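Side-chain contact in D-glycerate 3-kinase (Cryptococcus neoformans var. grubii serotype A, PDB 6CKG), which probably phosphorylates D-glycerate on its 3-hydroxyl, using ATP as the phosphate donor: residues L67-Y70 / L71-H74. Numbering follows the deposited sequence.
Sequences LPDY and LEKH
Leu-67 meets Leu-71 one turn further along the amphipathic helix 63-75, which follows strand 48-53 and leads into edge strand 79-83 in this P-loop-type kinase fold. CD1 of Leu-67 lies 3.7 Å from CD1 of Leu-71, an apolar contact suited to the buried face: Leu-67 reaches Thr-24 and Leu-71 Ala-25 of helix 19-38. Leu-71 N donates a hydrogen bond to Leu-67 O. Pro-68, having no N-H to give to the preceding turn, sits at a kink, where Asp-69 N likewise makes no such bond; the proline ring packs on Leu-79 and Thr-81, while Pro-68 O accepts a hydrogen bond from Glu-72 N at 3.0 Å. Asp-69 stands on the exposed side, where a carboxylate can stay hydrated. Its OD1 is 4.3 Å from Glu-72 OE1; the two carboxylates probably repel weakly, and Glu-72 OE2 accepts a hydrogen bond from Leu-79 N. Asp-69 O accepts the backbone N-H of Lys-73. Tyr-70, amphiphilic and partly exposed, places CG opposite its backbone N (chi1 -170°), which sets the ring beside His-74 in a T-shaped stack, planes at 60°. The imidazole comes in edge first, over the rim of the phenol face, with His-74 CD2 3.7 Å from Tyr-70 CD2.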
loop_
_atom_site.group_PDB
_atom_site.type_symbol
_atom_site.label_atom_id
_atom_site.label_comp_id
_atom_site.label_asym_id
_atom_site.label_seq_id
_atom_site.Cartn_x
_atom_site.Cartn_y
_atom_site.Cartn_z
ATOM N N LEU A 67 -8.968 2.504 -12.360
ATOM C CA LEU A 67 -10.150 1.817 -11.853
ATOM C C LEU A 67 -11.235 2.750 -11.329
ATOM O O LEU A 67 -12.416 2.479 -11.612
ATOM C CB LEU A 67 -9.737 0.816 -10.767
ATOM C CG LEU A 67 -10.842 0.018 -10.066
ATOM C CD1 LEU A 67 -11.575 -0.882 -11.059
ATOM C CD2 LEU A 67 -10.254 -0.812 -8.927
ATOM N N PRO A 68 -10.940 3.809 -10.558
ATOM C CA PRO A 68 -12.035 4.695 -10.106
ATOM C C PRO A 68 -12.860 5.284 -11.237
ATOM O O PRO A 68 -14.098 5.222 -11.188
ATOM C CB PRO A 68 -11.299 5.789 -9.316
ATOM C CG PRO A 68 -10.036 5.136 -8.859
ATOM C CD PRO A 68 -9.645 4.204 -9.966
ATOM N N ASP A 69 -12.220 5.868 -12.254
ATOM C CA ASP A 69 -12.996 6.496 -13.327
ATOM C C ASP A 69 -13.759 5.460 -14.140
ATOM O O ASP A 69 -14.806 5.766 -14.716
ATOM C CB ASP A 69 -12.086 7.310 -14.241
ATOM C CG ASP A 69 -11.519 8.537 -13.559
ATOM O OD1 ASP A 69 -12.192 9.101 -12.670
ATOM O OD2 ASP A 69 -10.394 8.938 -13.920
ATOM N N TYR A 70 -13.246 4.235 -14.195
ATOM C CA TYR A 70 -13.939 3.157 -14.891
ATOM C C TYR A 70 -15.219 2.772 -14.154
ATOM O O TYR A 70 -16.287 2.641 -14.768
ATOM C CB TYR A 70 -12.988 1.962 -15.017
ATOM C CG TYR A 70 -13.456 0.856 -15.913
ATOM C CD1 TYR A 70 -14.198 -0.205 -15.408
ATOM C CD2 TYR A 70 -13.131 0.848 -17.262
ATOM C CE1 TYR A 70 -14.614 -1.238 -16.225
ATOM C CE2 TYR A 70 -13.558 -0.182 -18.091
ATOM C CZ TYR A 70 -14.298 -1.215 -17.565
ATOM O OH TYR A 70 -14.720 -2.235 -18.381
ATOM N N LEU A 71 -15.131 2.597 -12.827
ATOM C CA LEU A 71 -16.309 2.227 -12.043
ATOM C C LEU A 71 -17.344 3.347 -12.018
ATOM O O LEU A 71 -18.555 3.084 -12.085
ATOM C CB LEU A 71 -15.891 1.844 -10.621
ATOM C CG LEU A 71 -15.116 0.517 -10.544
ATOM C CD1 LEU A 71 -14.581 0.219 -9.136
ATOM C CD2 LEU A 71 -15.988 -0.625 -11.044
ATOM N N GLU A 72 -16.891 4.605 -11.925
ATOM C CA GLU A 72 -17.824 5.727 -11.894
ATOM C C GLU A 72 -18.507 5.898 -13.240
ATOM O O GLU A 72 -19.721 6.131 -13.305
ATOM C CB GLU A 72 -17.109 7.025 -11.493
ATOM C CG GLU A 72 -16.462 7.003 -10.091
ATOM C CD GLU A 72 -16.138 8.390 -9.532
ATOM O OE1 GLU A 72 -15.751 9.277 -10.327
ATOM O OE2 GLU A 72 -16.277 8.585 -8.293
ATOM N N LYS A 73 -17.752 5.750 -14.328
ATOM C CA LYS A 73 -18.314 6.040 -15.638
ATOM C C LYS A 73 -19.197 4.906 -16.136
ATOM O O LYS A 73 -20.297 5.152 -16.636
ATOM C CB LYS A 73 -17.202 6.324 -16.650
ATOM C CG LYS A 73 -17.727 6.632 -18.051
ATOM C CD LYS A 73 -16.633 6.501 -19.094
ATOM C CE LYS A 73 -17.204 6.561 -20.503
ATOM N NZ LYS A 73 -17.721 7.918 -20.839
ATOM N N HIS A 74 -18.736 3.662 -16.014
ATOM C CA HIS A 74 -19.441 2.536 -16.613
ATOM C C HIS A 74 -20.365 1.798 -15.651
ATOM O O HIS A 74 -21.244 1.068 -16.112
ATOM C CB HIS A 74 -18.436 1.545 -17.211
ATOM C CG HIS A 74 -17.651 2.109 -18.350
ATOM N ND1 HIS A 74 -18.238 2.501 -19.535
ATOM C CD2 HIS A 74 -16.328 2.354 -18.486
ATOM C CE1 HIS A 74 -17.308 2.964 -20.350
ATOM N NE2 HIS A 74 -16.140 2.889 -19.737
#